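Side-chain contacts in PAN2-PAN3 deadenylation complex catalytic subunit pan2 (Neurospora crassa, PDB 4CZX), which probably acts as the catalytic subunit of a deadenylase that shortens mRNA poly(A) tails, represented here by its N-terminal WD40 domain: residues R250-P253 / R254-T257; L304-N307 / K308-Y312. One frame throughout, in Å; residues are numbered along the deposited sequence.

How the interactions relate
Both contacts are local features of the beta-propeller formed by the WD40 domain. Interaction 1 shapes the loop that leaves strand 248-251 and leads into strand 258-262. Interaction 2 is the hairpin between strands 302-306 and 310-315, in another sheet of the propeller, this one antiparallel and four-stranded. Their centres lie 23 Å apart and their nearest atoms about 10 Å, so the two do not touch. Strand 290-295 lies between them in contact terms: R250 of interaction 1 forms a salt bridge with D294 and rests on F293, which L304 of interaction 2 also touches. The metal-dependent exonuclease site belongs to another domain of the protein, absent from this chain, and neither contact is part of it.

Interaction 1 of 2, residues R250-P253 / R254-T257; sequences RMHP and RMLT
H252 and M255 meet where the chain leaves strand 248-251 of a propeller sheet and turns through a loop toward strand 258-262; their CA atoms are 5.4 Å apart, evidence of a tight local bend. The polar contacts centre on the imidazole of H252. Its ring is swung away from the backbone N (chi1 -160°), which turns ND1 toward the following backbone. R254 N donates to H252 ND1 at 3.2 Å with an N-H...N angle of 158°, and the donor lies close to the ring plane. Because ND1 accepts here, the ring probably carries its proton on NE2.

The aromatic contact comes from M255, which crosses one face of the same ring. Its SD stands 4.3 Å from the H252 ring centroid and only 9° off the normal, a Met-aromatic contact, while M255 CG makes a CH-pi contact at 4.2 Å from that centroid. Replacing H252 by an alanine would probably leave R254 N without its ring acceptor and M255 without the flat surface beneath its thioether, setting that side chain free to turn.

A water joins the two ends of the bend: it donates to H252 O at 2.7 Å and, more weakly, to L256 O. Outside the bend, the R254 guanidinium is held by a salt bridge to E300 and T257 OG1 is hydrogen-bonded to D272, so two of the loop's polar ends are anchored to other parts of the propeller.

Two further contacts set apolar side-chain atoms against backbone carbonyls. M251, bent at both chi2 and chi3, curls so that its methyl reaches the far limb of the loop, with CE 3.5 Å from L256 O. In the other direction, L256 CD2 approaches P253 O at 3.8 Å.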
ATOM      1  N   ARG A 250      -6.297  -5.871 -44.647  1.00 27.79           N
ATOM      2  CA  ARG A 250      -7.612  -5.317 -44.364  1.00 28.36           C
ATOM      3  C   ARG A 250      -8.301  -5.013 -45.676  1.00 27.86           C
ATOM      4  O   ARG A 250      -7.668  -4.518 -46.609  1.00 32.54           O
ATOM      5  CB  ARG A 250      -7.521  -4.038 -43.529  1.00 30.12           C
ATOM      6  CG  ARG A 250      -7.112  -4.246 -42.079  1.00 29.86           C
ATOM      7  CD  ARG A 250      -8.206  -4.952 -41.296  1.00 25.49           C
ATOM      8  NE  ARG A 250      -7.873  -5.097 -39.874  1.00 27.46           N
ATOM      9  CZ  ARG A 250      -7.398  -6.208 -39.324  1.00 29.97           C
ATOM     10  NH1 ARG A 250      -7.147  -7.286 -40.068  1.00 27.35           N
ATOM     11  NH2 ARG A 250      -7.151  -6.237 -38.027  1.00 25.59           N
ATOM     12  N   MET A 251      -9.600  -5.296 -45.739  1.00 30.65           N
ATOM     13  CA  MET A 251     -10.417  -4.844 -46.863  1.00 30.64           C
ATOM     14  C   MET A 251     -10.593  -3.341 -46.753  1.00 36.46           C
ATOM     15  O   MET A 251     -10.793  -2.811 -45.654  1.00 34.07           O
ATOM     16  CB  MET A 251     -11.783  -5.528 -46.875  1.00 30.35           C
ATOM     17  CG  MET A 251     -11.720  -7.019 -47.143  1.00 36.13           C
ATOM     18  SD  MET A 251     -11.005  -7.404 -48.754  1.00 36.34           S
ATOM     19  CE  MET A 251     -12.171  -6.647 -49.896  1.00 31.75           C
ATOM     20  N   HIS A 252     -10.499  -2.655 -47.885  1.00 33.12           N
ATOM     21  CA  HIS A 252     -10.731  -1.223 -47.937  1.00 37.99           C
ATOM     22  C   HIS A 252     -12.232  -0.979 -47.798  1.00 31.71           C
ATOM     23  O   HIS A 252     -13.018  -1.544 -48.557  1.00 39.59           O
ATOM     24  CB  HIS A 252     -10.191  -0.640 -49.242  1.00 37.05           C
ATOM     25  CG  HIS A 252      -9.944   0.833 -49.188  1.00 46.45           C
ATOM     26  ND1 HIS A 252     -10.965   1.757 -49.113  1.00 46.74           N
ATOM     27  CD2 HIS A 252      -8.792   1.544 -49.202  1.00 49.62           C
ATOM     28  CE1 HIS A 252     -10.452   2.973 -49.073  1.00 50.31           C
ATOM     29  NE2 HIS A 252      -9.135   2.872 -49.129  1.00 50.57           N
ATOM     30  N   PRO A 253     -12.632  -0.154 -46.818  1.00 34.19           N
ATOM     31  CA  PRO A 253     -14.056   0.055 -46.514  1.00 33.86           C
ATOM     32  C   PRO A 253     -14.801   0.849 -47.585  1.00 42.89           C
ATOM     33  O   PRO A 253     -16.038   0.815 -47.613  1.00 42.04           O
ATOM     34  CB  PRO A 253     -14.021   0.827 -45.186  1.00 37.11           C
ATOM     35  CG  PRO A 253     -12.724   1.535 -45.208  1.00 40.24           C
ATOM     36  CD  PRO A 253     -11.758   0.613 -45.913  1.00 37.08           C
ATOM     37  N   ARG A 254     -14.080   1.547 -48.461  1.00 42.73           N
ATOM     38  CA  ARG A 254     -14.752   2.337 -49.494  1.00 44.78           C
ATOM     39  C   ARG A 254     -14.524   1.764 -50.884  1.00 45.37           C
ATOM     40  O   ARG A 254     -15.455   1.685 -51.680  1.00 50.82           O
ATOM     41  CB  ARG A 254     -14.305   3.796 -49.428  1.00 49.20           C
ATOM     42  CG  ARG A 254     -15.060   4.581 -48.360  1.00 54.36           C
ATOM     43  CD  ARG A 254     -14.611   6.027 -48.261  1.00 61.17           C
ATOM     44  NE  ARG A 254     -15.306   6.719 -47.177  1.00 65.01           N
ATOM     45  CZ  ARG A 254     -14.969   7.920 -46.716  1.00 69.26           C
ATOM     46  NH1 ARG A 254     -13.936   8.569 -47.240  1.00 71.35           N
ATOM     47  NH2 ARG A 254     -15.663   8.472 -45.727  1.00 67.72           N
ATOM     48  N   MET A 255     -13.292   1.363 -51.178  1.00 43.69           N
ATOM     49  CA  MET A 255     -13.007   0.639 -52.412  1.00 46.35           C
ATOM     50  C   MET A 255     -13.285  -0.841 -52.172  1.00 50.83           C
ATOM     51  O   MET A 255     -12.422  -1.568 -51.656  1.00 44.16           O
ATOM     52  CB  MET A 255     -11.564   0.860 -52.849  1.00 49.37           C
ATOM     53  CG  MET A 255     -11.207   2.304 -53.122  1.00 55.18           C
ATOM     54  SD  MET A 255      -9.435   2.489 -53.355  1.00 81.80           S
ATOM     55  CE  MET A 255      -9.381   3.753 -54.610  1.00 62.63           C
ATOM     56  N   LEU A 256     -14.482  -1.286 -52.549  1.00 46.69           N
ATOM     57  CA  LEU A 256     -15.028  -2.550 -52.047  1.00 52.60           C
ATOM     58  C   LEU A 256     -14.339  -3.835 -52.515  1.00 52.48           C
ATOM     59  O   LEU A 256     -14.468  -4.871 -51.865  1.00 60.60           O
ATOM     60  CB  LEU A 256     -16.510  -2.645 -52.398  1.00 50.04           C
ATOM     61  CG  LEU A 256     -17.388  -1.660 -51.625  1.00 58.70           C
ATOM     62  CD1 LEU A 256     -18.854  -1.843 -51.992  1.00 62.72           C
ATOM     63  CD2 LEU A 256     -17.173  -1.830 -50.139  1.00 53.56           C
ATOM     64  N   THR A 257     -13.628  -3.785 -53.633  1.00 50.36           N
ATOM     65  CA  THR A 257     -12.930  -4.970 -54.125  1.00 49.75           C
ATOM     66  C   THR A 257     -11.424  -4.865 -53.912  1.00 45.29           C
ATOM     67  O   THR A 257     -10.642  -5.569 -54.548  1.00 48.16           O
ATOM     68  CB  THR A 257     -13.200  -5.188 -55.609  1.00 52.81           C
ATOM     69  OG1 THR A 257     -12.662  -4.084 -56.347  1.00 49.56           O
ATOM     70  CG2 THR A 257     -14.692  -5.295 -55.854  1.00 54.67           C
TER
HETATM   71  O   HOH W   1     -14.411  -3.848 -48.594  1.00 38.66           O

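Interaction 2 of 2, residues L304-N307 / K308-Y312; sequences LADN and KHNTY
D306 holds CG between its backbone N and carbonyl carbon (chi1 70°), which brings the carboxylate over the turn, while N310 sets CG beside its own N (chi1 -52°), placing its amide next to those oxygens. The hairpin is a type I turn from D306 to H309 with a G1 bulge: H309, in left-handed backbone conformation, donates from N to D306 O at 3.2 Å, and D306 N donates to N310 O. D306 OD1 is gripped by K308 N at 2.9 Å, an Asx turn, and by N310 N at 2.8 Å, the two arriving from opposite faces of the carboxylate plane. D306 OD2 offers its syn lone pair to N310 ND2 at 3.0 Å, nearly straight at 171° and in the amide plane, although the amide and carboxylate planes are steeply inclined. G288 N also donates to D306 OD2, and Q287 OE1 accepts from N310 ND2. At the turn's outer side K308 NZ reaches N307 OD1 at 3.3 Å, and one water bridges K308 NZ and N307 ND2; V289 N also holds N307 OD1. With donors on both of its oxygens, the buried carboxylate of D306 is likely to be stabilised as the anion.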
ATOM      1  N   LEU A 304      -0.331   1.079 -37.686  1.00 25.27           N
ATOM      2  CA  LEU A 304       0.619  -0.024 -37.636  1.00 24.41           C
ATOM      3  C   LEU A 304       1.333  -0.028 -36.289  1.00 30.66           C
ATOM      4  O   LEU A 304       1.863   1.002 -35.872  1.00 33.45           O
ATOM      5  CB  LEU A 304       1.653   0.086 -38.761  1.00 30.69           C
ATOM      6  CG  LEU A 304       1.223   0.051 -40.229  1.00 35.27           C
ATOM      7  CD1 LEU A 304       0.720   1.412 -40.712  1.00 46.50           C
ATOM      8  CD2 LEU A 304       2.382  -0.416 -41.089  1.00 39.81           C
ATOM      9  N   ALA A 305       1.345  -1.167 -35.603  1.00 24.90           N
ATOM     10  CA  ALA A 305       2.091  -1.264 -34.354  1.00 29.48           C
ATOM     11  C   ALA A 305       3.299  -2.154 -34.564  1.00 31.69           C
ATOM     12  O   ALA A 305       3.197  -3.169 -35.258  1.00 32.29           O
ATOM     13  CB  ALA A 305       1.212  -1.809 -33.225  1.00 27.30           C
ATOM     14  N   ASP A 306       4.442  -1.775 -33.983  1.00 27.30           N
ATOM     15  CA  ASP A 306       5.665  -2.550 -34.187  1.00 24.30           C
ATOM     16  C   ASP A 306       6.170  -3.180 -32.893  1.00 29.02           C
ATOM     17  O   ASP A 306       5.653  -2.902 -31.806  1.00 32.60           O
ATOM     18  CB  ASP A 306       6.770  -1.696 -34.848  1.00 33.14           C
ATOM     19  CG  ASP A 306       7.357  -0.612 -33.933  1.00 37.47           C
ATOM     20  OD1 ASP A 306       7.225  -0.668 -32.691  1.00 32.29           O
ATOM     21  OD2 ASP A 306       7.987   0.317 -34.482  1.00 42.16           O
ATOM     22  N   ASN A 307       7.192  -4.026 -33.007  1.00 30.94           N
ATOM     23  CA  ASN A 307       7.636  -4.764 -31.835  1.00 32.99           C
ATOM     24  C   ASN A 307       8.541  -3.924 -30.939  1.00 33.27           C
ATOM     25  O   ASN A 307       9.037  -4.412 -29.928  1.00 30.33           O
ATOM     26  CB  ASN A 307       8.331  -6.066 -32.253  1.00 33.51           C
ATOM     27  CG  ASN A 307       9.681  -5.839 -32.875  1.00 31.73           C
ATOM     28  OD1 ASN A 307       9.972  -4.764 -33.391  1.00 36.64           O
ATOM     29  ND2 ASN A 307      10.525  -6.860 -32.825  1.00 38.13           N
ATOM     30  N   LYS A 308       8.742  -2.660 -31.306  1.00 33.48           N
ATOM     31  CA  LYS A 308       9.479  -1.714 -30.463  1.00 31.71           C
ATOM     32  C   LYS A 308       8.526  -0.815 -29.657  1.00 31.08           C
ATOM     33  O   LYS A 308       8.938   0.221 -29.126  1.00 32.13           O
ATOM     34  CB  LYS A 308      10.412  -0.847 -31.316  1.00 35.98           C
ATOM     35  CG  LYS A 308      11.553  -1.616 -32.019  1.00 42.37           C
ATOM     36  CD  LYS A 308      12.311  -2.540 -31.077  1.00 47.72           C
ATOM     37  CE  LYS A 308      13.499  -3.208 -31.788  1.00 56.80           C
ATOM     38  NZ  LYS A 308      13.100  -3.909 -33.052  1.00 61.64           N
ATOM     39  N   HIS A 309       7.260  -1.231 -29.593  1.00 27.45           N
ATOM     40  CA  HIS A 309       6.180  -0.571 -28.833  1.00 29.75           C
ATOM     41  C   HIS A 309       5.598   0.691 -29.499  1.00 34.89           C
ATOM     42  O   HIS A 309       4.814   1.413 -28.878  1.00 31.09           O
ATOM     43  CB  HIS A 309       6.641  -0.214 -27.405  1.00 27.79           C
ATOM     44  CG  HIS A 309       7.016  -1.398 -26.564  1.00 32.82           C
ATOM     45  ND1 HIS A 309       6.666  -1.501 -25.234  1.00 32.03           N
ATOM     46  CD2 HIS A 309       7.732  -2.513 -26.850  1.00 34.98           C
ATOM     47  CE1 HIS A 309       7.133  -2.635 -24.742  1.00 37.69           C
ATOM     48  NE2 HIS A 309       7.787  -3.266 -25.701  1.00 32.82           N
ATOM     49  N   ASN A 310       5.949   0.960 -30.752  1.00 32.39           N
ATOM     50  CA  ASN A 310       5.382   2.126 -31.426  1.00 30.96           C
ATOM     51  C   ASN A 310       4.097   1.789 -32.146  1.00 30.02           C
ATOM     52  O   ASN A 310       3.972   0.714 -32.722  1.00 29.52           O
ATOM     53  CB  ASN A 310       6.358   2.715 -32.443  1.00 32.82           C
ATOM     54  CG  ASN A 310       7.716   2.986 -31.858  1.00 40.43           C
ATOM     55  OD1 ASN A 310       7.869   3.861 -31.006  1.00 36.66           O
ATOM     56  ND2 ASN A 310       8.723   2.240 -32.318  1.00 40.05           N
ATOM     57  N   THR A 311       3.138   2.708 -32.112  1.00 29.78           N
ATOM     58  CA  THR A 311       2.003   2.633 -33.023  1.00 30.24           C
ATOM     59  C   THR A 311       1.949   3.914 -33.841  1.00 32.97           C
ATOM     60  O   THR A 311       2.003   5.013 -33.285  1.00 31.39           O
ATOM     61  CB  THR A 311       0.676   2.426 -32.290  1.00 26.08           C
ATOM     62  OG1 THR A 311       0.676   1.133 -31.678  1.00 27.76           O
ATOM     63  CG2 THR A 311      -0.497   2.506 -33.269  1.00 28.66           C
ATOM     64  N   TYR A 312       1.862   3.749 -35.162  1.00 30.33           N
ATOM     65  CA  TYR A 312       1.894   4.849 -36.113  1.00 33.27           C
ATOM     66  C   TYR A 312       0.558   4.985 -36.814  1.00 34.86           C
ATOM     67  O   TYR A 312      -0.118   3.990 -37.063  1.00 34.58           O
ATOM     68  CB  TYR A 312       2.967   4.636 -37.182  1.00 33.22           C
ATOM     69  CG  TYR A 312       4.358   4.358 -36.675  1.00 34.29           C
ATOM     70  CD1 TYR A 312       4.751   3.069 -36.346  1.00 39.71           C
ATOM     71  CD2 TYR A 312       5.290   5.375 -36.562  1.00 36.36           C
ATOM     72  CE1 TYR A 312       6.031   2.803 -35.898  1.00 37.63           C
ATOM     73  CE2 TYR A 312       6.575   5.122 -36.118  1.00 40.39           C
ATOM     74  CZ  TYR A 312       6.938   3.832 -35.783  1.00 41.30           C
ATOM     75  OH  TYR A 312       8.212   3.572 -35.329  1.00 40.66           O
TER
HETATM   76  O   HOH W   2      13.193  -6.948 -33.757  1.00 48.95           O